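Local coordinates for protein transcriptional regulator (Bacillus halodurans, PDB 1Z4E) that acts as a transcriptional regulator with a GNAT acetyltransferase fold and may also transfer acyl groups, at the interface of chains A and B. Coordinates in Å, arbitrary orientation; residue numbers count along the deposited sequence, not the author numbering. Chains: chain A/B, transcriptional regulator.

The three contacts sample one two-fold symmetric interface between identical chains. Contact 1 and contact 2 are about 25 Å apart by C-alpha centres, yet both involve the end of strand 65-76 or the residues just after it. This segment comes from chain A in contact 1, with A:Leu78, and from chain B in contact 2, with B:Leu78. In both, the receiving chain uses helix 40-51, strand 55-62 and strand 65-76. Contact 3 lies about 21 Å from contact 1 and 18 Å from contact 2, and joins strand 121-127 to strand 147-152 of the partner. Reciprocal loop docking and strand pairing together suggest a dimer.

Contact 1: the interface of chains A and B. Residues chain A 76-78; chain B 49, 55, 71, 89.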
loop_
_atom_site.group_PDB
_atom_site.type_symbol
_atom_site.label_atom_id
_atom_site.label_comp_id
_atom_site.label_asym_id
_atom_site.label_seq_id
_atom_site.Cartn_x
_atom_site.Cartn_y
_atom_site.Cartn_z
ATOM N N PRO A 76 -8.926 4.242 -2.303
ATOM C CA PRO A 76 -10.220 3.573 -2.120
ATOM C C PRO A 76 -10.080 2.091 -2.467
ATOM O O PRO A 76 -9.304 1.727 -3.349
ATOM C CB PRO A 76 -11.130 4.301 -3.105
ATOM C CG PRO A 76 -10.187 4.634 -4.239
ATOM C CD PRO A 76 -8.947 5.113 -3.498
ATOM N N TYR A 77 -10.828 1.248 -1.763
ATOM C CA TYR A 77 -10.834 -0.193 -1.988
ATOM C C TYR A 77 -12.291 -0.647 -1.864
ATOM O O TYR A 77 -13.121 0.078 -1.315
ATOM C CB TYR A 77 -10.002 -0.910 -0.916
ATOM C CG TYR A 77 -8.541 -0.527 -0.888
ATOM C CD1 TYR A 77 -7.592 -1.229 -1.634
ATOM C CD2 TYR A 77 -8.108 0.544 -0.115
ATOM C CE1 TYR A 77 -6.231 -0.865 -1.598
ATOM C CE2 TYR A 77 -6.777 0.913 -0.073
ATOM C CZ TYR A 77 -5.843 0.211 -0.807
ATOM O OH TYR A 77 -4.524 0.592 -0.716
ATOM N N LEU A 78 -12.598 -1.838 -2.374
ATOM C CA LEU A 78 -13.951 -2.383 -2.267
ATOM C C LEU A 78 -14.119 -3.061 -0.910
ATOM O O LEU A 78 -15.226 -3.166 -0.388
ATOM C CB LEU A 78 -14.212 -3.425 -3.359
ATOM C CG LEU A 78 -14.338 -2.953 -4.807
ATOM C CD1 LEU A 78 -14.598 -4.163 -5.699
ATOM C CD2 LEU A 78 -15.476 -1.940 -4.928
ATOM N N ILE B 49 -12.525 3.960 -7.958
ATOM C CA ILE B 49 -11.441 3.099 -8.417
ATOM C C ILE B 49 -11.385 3.074 -9.948
ATOM O O ILE B 49 -10.330 3.291 -10.552
ATOM C CB ILE B 49 -11.630 1.659 -7.877
ATOM C CG1 ILE B 49 -11.523 1.671 -6.347
ATOM C CG2 ILE B 49 -10.566 0.713 -8.464
ATOM C CD1 ILE B 49 -11.896 0.353 -5.679
ATOM N N ASN B 55 -5.326 2.896 -10.236
ATOM C CA ASN B 55 -5.977 2.030 -9.254
ATOM C C ASN B 55 -6.881 1.105 -10.068
ATOM O O ASN B 55 -7.921 1.531 -10.583
ATOM C CB ASN B 55 -6.794 2.882 -8.278
ATOM C CG ASN B 55 -7.081 2.167 -6.970
ATOM O OD1 ASN B 55 -6.420 1.187 -6.628
ATOM N ND2 ASN B 55 -8.059 2.672 -6.218
ATOM N N GLN B 71 -7.132 -6.261 -6.593
ATOM C CA GLN B 71 -7.023 -4.843 -6.880
ATOM C C GLN B 71 -5.529 -4.589 -6.896
ATOM O O GLN B 71 -4.784 -5.204 -6.134
ATOM C CB GLN B 71 -7.678 -3.992 -5.784
ATOM C CG GLN B 71 -7.701 -2.491 -6.116
ATOM C CD GLN B 71 -8.502 -1.678 -5.114
ATOM O OE1 GLN B 71 -9.367 -2.209 -4.424
ATOM N NE2 GLN B 71 -8.230 -0.380 -5.045
ATOM N N GLU B 89 -3.798 -6.043 -3.582
ATOM C CA GLU B 89 -4.628 -6.108 -2.386
ATOM C C GLU B 89 -5.876 -6.953 -2.609
ATOM O O GLU B 89 -6.603 -6.754 -3.583
ATOM C CB GLU B 89 -5.051 -4.697 -1.967
ATOM C CG GLU B 89 -6.091 -4.648 -0.846
ATOM C CD GLU B 89 -5.582 -5.246 0.458
ATOM O OE1 GLU B 89 -4.424 -4.969 0.822
ATOM O OE2 GLU B 89 -6.345 -5.979 1.122
HETATM O O HOH W 1 -10.443 -4.180 -2.936
#
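A:Pro76 and A:Tyr77 meet B:Gln71, B:Asn55 and B:Ile49 in a homodimer-type interface, where the end of one chain's strand 65-76 is gripped by side chains of the other; this probably helps hold the two copies together. The focus is the backbone carbonyl of A:Pro76, which accepts hydrogen bonds from two side-chain amide nitrogens. B:Gln71 NE2 donates to A:Pro76 O at 2.9 Å, lying in the carbonyl plane, and the bond is fairly straight (162° at H). B:Asn55 ND2 gives a longer bond of 3.3 Å to A:Pro76 O and is tilted from that plane. The same B:Gln71 NE2 also donates to B:Asn55 OD1 at 2.9 Å. This bond, with the two to the carbonyl, should restrain how both amides are turned. B:Gln71 reaches this point because CG is anti to the backbone N (chi1 -175°) and the chain continues extended. Its amide carbon CD lies 3.6 Å from A:Tyr77 CD1, with the ring and amide planes inclined at 41°. From the opposite face of the ring, the methylene CG of B:Glu89 comes 3.8 Å from the same A:Tyr77 CD1, its carboxylate plane nearly perpendicular to the ring. On the other flank the B:Ile49 side chain runs past the A:Pro76 ring in the opposite direction, its CG1 3.9 Å from A:Pro76 CG. A water extends the polar network: it lies 2.7 Å from B:Gln71 OE1 and 3.2 Å from the backbone N of A:Leu78.

Contact 2: the interface of chains A and B. Residues chain A 18, 22, 32, 42, 57, 69; chain B 78-79.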
loop_
_atom_site.group_PDB
_atom_site.type_symbol
_atom_site.label_atom_id
_atom_site.label_comp_id
_atom_site.label_asym_id
_atom_site.label_seq_id
_atom_site.Cartn_x
_atom_site.Cartn_y
_atom_site.Cartn_z
ATOM N N MET A 18 15.510 15.470 2.548
ATOM C CA MET A 18 14.785 14.196 2.580
ATOM C C MET A 18 15.616 13.076 1.944
ATOM O O MET A 18 15.716 11.981 2.504
ATOM C CB MET A 18 13.426 14.312 1.868
ATOM C CG MET A 18 12.369 15.136 2.634
ATOM S SD MET A 18 10.659 14.963 1.968
ATOM C CE MET A 18 10.830 15.765 0.408
ATOM N N LEU A 22 17.038 9.586 3.604
ATOM C CA LEU A 22 16.796 8.267 3.024
ATOM C C LEU A 22 18.101 7.492 2.828
ATOM O O LEU A 22 18.193 6.313 3.180
ATOM C CB LEU A 22 16.080 8.394 1.676
ATOM C CG LEU A 22 14.632 8.892 1.693
ATOM C CD1 LEU A 22 14.120 9.039 0.257
ATOM C CD2 LEU A 22 13.764 7.915 2.478
ATOM N N GLU A 32 19.431 3.769 -1.835
ATOM C CA GLU A 32 19.346 5.153 -2.280
ATOM C C GLU A 32 20.631 5.683 -2.907
ATOM O O GLU A 32 21.673 5.030 -2.881
ATOM C CB GLU A 32 18.944 6.047 -1.104
ATOM C CG GLU A 32 17.685 5.600 -0.377
ATOM C CD GLU A 32 16.462 5.536 -1.284
ATOM O OE1 GLU A 32 16.452 6.188 -2.351
ATOM O OE2 GLU A 32 15.499 4.840 -0.922
ATOM N N TYR A 42 14.663 11.179 -8.278
ATOM C CA TYR A 42 13.977 11.644 -7.067
ATOM C C TYR A 42 13.083 12.826 -7.420
ATOM O O TYR A 42 11.993 12.991 -6.867
ATOM C CB TYR A 42 14.979 12.092 -5.995
ATOM C CG TYR A 42 15.732 10.973 -5.306
ATOM C CD1 TYR A 42 15.076 10.077 -4.464
ATOM C CD2 TYR A 42 17.105 10.814 -5.496
ATOM C CE1 TYR A 42 15.771 9.050 -3.824
ATOM C CE2 TYR A 42 17.809 9.791 -4.867
ATOM C CZ TYR A 42 17.138 8.913 -4.031
ATOM O OH TYR A 42 17.836 7.905 -3.409
ATOM N N LEU A 57 3.942 13.717 0.880
ATOM C CA LEU A 57 5.213 13.593 1.573
ATOM C C LEU A 57 5.062 14.556 2.741
ATOM O O LEU A 57 4.758 15.742 2.552
ATOM C CB LEU A 57 6.374 14.003 0.665
ATOM C CG LEU A 57 6.777 12.919 -0.334
ATOM C CD1 LEU A 57 7.675 13.500 -1.424
ATOM C CD2 LEU A 57 7.483 11.791 0.424
ATOM N N MET A 69 10.422 12.328 8.353
ATOM C CA MET A 69 9.646 12.304 7.120
ATOM C C MET A 69 8.888 10.991 6.969
ATOM O O MET A 69 9.205 9.994 7.617
ATOM C CB MET A 69 10.584 12.469 5.904
ATOM C CG MET A 69 11.542 11.281 5.692
ATOM S SD MET A 69 12.811 11.462 4.363
ATOM C CE MET A 69 11.814 11.143 2.929
ATOM N N LEU B 78 9.379 8.238 -3.070
ATOM C CA LEU B 78 10.719 8.822 -3.077
ATOM C C LEU B 78 11.760 7.724 -2.884
ATOM O O LEU B 78 12.858 7.805 -3.426
ATOM C CB LEU B 78 10.898 9.832 -1.943
ATOM C CG LEU B 78 10.649 11.315 -2.185
ATOM C CD1 LEU B 78 11.229 12.093 -1.009
ATOM C CD2 LEU B 78 11.306 11.766 -3.489
ATOM N N THR B 79 11.409 6.708 -2.095
ATOM C CA THR B 79 12.313 5.593 -1.806
ATOM C C THR B 79 12.725 4.808 -3.046
ATOM O O THR B 79 12.012 4.791 -4.051
ATOM C CB THR B 79 11.681 4.613 -0.788
ATOM O OG1 THR B 79 10.340 4.309 -1.187
ATOM C CG2 THR B 79 11.671 5.225 0.608
#
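B:Leu78 enters a hydrophobic recess of chain A, built from A:Leu57, A:Met18, A:Leu22 and A:Met69, and loses 74 Å² of surface there, more than any other residue of this patch. This leucine insertion, repeated by its two-fold twin, probably helps hold the two copies together. The close fit is on the A:Leu57 side: its CD1 methyl stands 3.8 Å from B:Leu78 CG, while both A:Leu57 methyls also approach the B:Leu78 CD1 branch as the two side chains meet at a slant. That CD1 methyl additionally faces two thioether ends, with A:Met18 CE at 4.0 Å and A:Met69 CE at 4.1 Å. Each methionine is bent at its last torsion (chi3 -68° in A:Met18, -78° in A:Met69), which turns the methyl toward the leucine. A:Leu22 crosses B:Leu78 at about a right angle, its CD1 being 4.0 Å from B:Leu78 CB.

The part around B:Thr79 is less buried, hiding 30 Å², with fewer apolar contacts. Its methyl CG2 meets the second branch of A:Leu22, CD2, at 3.9 Å, again crossing it roughly at a right angle. Nearby, the carboxylate oxygen A:Glu32 OE2 comes alongside the B:Thr79 backbone, 3.4 Å from its CA. The other oxygen of that carboxylate lies in the plane of the A:Tyr42 ring at its edge, which may help orient both groups: A:Tyr42 OH donates to the anti lone pair of A:Glu32 OE1, although the modelled length of 2.4 Å is doubtfully short.

Contact 3: the interface of chains A and B. Residues chain A 124-126, 134, 137; chain B 147, 149.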
loop_
_atom_site.group_PDB
_atom_site.type_symbol
_atom_site.label_atom_id
_atom_site.label_comp_id
_atom_site.label_asym_id
_atom_site.label_seq_id
_atom_site.Cartn_x
_atom_site.Cartn_y
_atom_site.Cartn_z
ATOM N N LEU A 124 0.774 -0.162 7.084
ATOM C CA LEU A 124 2.152 0.004 6.648
ATOM C C LEU A 124 2.878 -1.315 6.847
ATOM O O LEU A 124 2.379 -2.211 7.539
ATOM C CB LEU A 124 2.870 1.094 7.454
ATOM C CG LEU A 124 3.279 0.733 8.886
ATOM C CD1 LEU A 124 4.612 1.367 9.211
ATOM C CD2 LEU A 124 2.214 1.187 9.854
ATOM N N THR A 125 4.051 -1.423 6.231
ATOM C CA THR A 125 4.890 -2.610 6.340
ATOM C C THR A 125 6.238 -2.119 6.830
ATOM O O THR A 125 6.733 -1.098 6.357
ATOM C CB THR A 125 5.087 -3.322 4.978
ATOM O OG1 THR A 125 5.433 -2.365 3.969
ATOM C CG2 THR A 125 3.820 -4.042 4.565
ATOM N N THR A 126 6.813 -2.826 7.795
ATOM C CA THR A 126 8.109 -2.444 8.341
ATOM C C THR A 126 9.060 -3.611 8.174
ATOM O O THR A 126 8.694 -4.756 8.424
ATOM C CB THR A 126 8.012 -2.085 9.829
ATOM O OG1 THR A 126 7.436 -3.181 10.553
ATOM C CG2 THR A 126 7.151 -0.853 10.009
ATOM N N LEU A 134 8.833 -2.820 14.972
ATOM C CA LEU A 134 7.601 -3.502 15.348
ATOM C C LEU A 134 7.054 -2.977 16.672
ATOM O O LEU A 134 5.861 -2.681 16.791
ATOM C CB LEU A 134 7.835 -5.011 15.440
ATOM C CG LEU A 134 6.609 -5.843 15.806
ATOM C CD1 LEU A 134 5.479 -5.564 14.827
ATOM C CD2 LEU A 134 6.975 -7.327 15.797
ATOM N N TYR A 137 5.465 0.587 16.482
ATOM C CA TYR A 137 4.116 0.604 15.940
ATOM C C TYR A 137 3.069 -0.064 16.826
ATOM O O TYR A 137 1.915 0.378 16.865
ATOM C CB TYR A 137 4.124 -0.010 14.538
ATOM C CG TYR A 137 4.805 0.905 13.551
ATOM C CD1 TYR A 137 4.198 2.094 13.156
ATOM C CD2 TYR A 137 6.093 0.629 13.077
ATOM C CE1 TYR A 137 4.844 2.991 12.322
ATOM C CE2 TYR A 137 6.755 1.528 12.237
ATOM C CZ TYR A 137 6.120 2.708 11.868
ATOM O OH TYR A 137 6.765 3.626 11.075
ATOM N N GLU B 147 6.808 -6.813 8.208
ATOM C CA GLU B 147 5.666 -7.097 9.067
ATOM C C GLU B 147 4.548 -6.226 8.495
ATOM O O GLU B 147 4.778 -5.050 8.206
ATOM C CB GLU B 147 5.935 -6.664 10.509
ATOM C CG GLU B 147 6.819 -7.606 11.316
ATOM C CD GLU B 147 6.195 -8.979 11.513
ATOM O OE1 GLU B 147 4.953 -9.087 11.499
ATOM O OE2 GLU B 147 6.950 -9.953 11.699
ATOM N N LEU B 149 1.500 -4.239 9.251
ATOM C CA LEU B 149 0.809 -3.624 10.381
ATOM C C LEU B 149 -0.472 -2.918 9.968
ATOM O O LEU B 149 -0.498 -2.206 8.962
ATOM C CB LEU B 149 1.752 -2.632 11.065
ATOM C CG LEU B 149 2.997 -3.278 11.683
ATOM C CD1 LEU B 149 4.172 -2.304 11.623
ATOM C CD2 LEU B 149 2.696 -3.698 13.107
HETATM O O HOH W 2 -0.092 -3.566 6.324
#
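B:Leu149 lays its side chain against A:Thr126, A:Tyr137, A:Leu134 and A:Leu124, and its two branches divide the work. CG is anti to the carbonyl carbon (chi1 -64°), and from there methyl CD1 points to the strand and helix of chain A together. It lies 3.7 Å from A:Thr126 CG2, the two side chains crossing at about a right angle, and 3.7 Å from A:Tyr137 CB, beside the root of the aromatic ring. The second methyl, CD2, meets A:Leu134 CD1 at 3.8 Å on a slanting approach, so the leucine spans two residues of helix 133-140. Closer to its backbone, B:Leu149 CB is 4.0 Å from A:Leu124 CD2. The other A:Leu124 methyl, CD1, covers one face of the A:Tyr137 ring toward its rim, a second-shell contact that should help keep the ring in position.

Main-chain bonds set the register beneath this cluster. Antiparallel bridges pair A:Leu124 with B:Leu149 and A:Thr126 with B:Glu147. B:Leu149 N donates to A:Leu124 O at 2.8 Å, nearly in line with the C=O (174°), and A:Leu124 N returns a bond to B:Leu149 O at 3.1 Å. At the second bridge B:Glu147 N reaches A:Thr126 O at 2.8 Å. A water bridges A:Leu124 O and B:Leu149 O. By sealing strand 147-152 of one copy against strand 121-127 of the other, the site carries beta pairing across the interface and probably stabilises the two-chain assembly seen here.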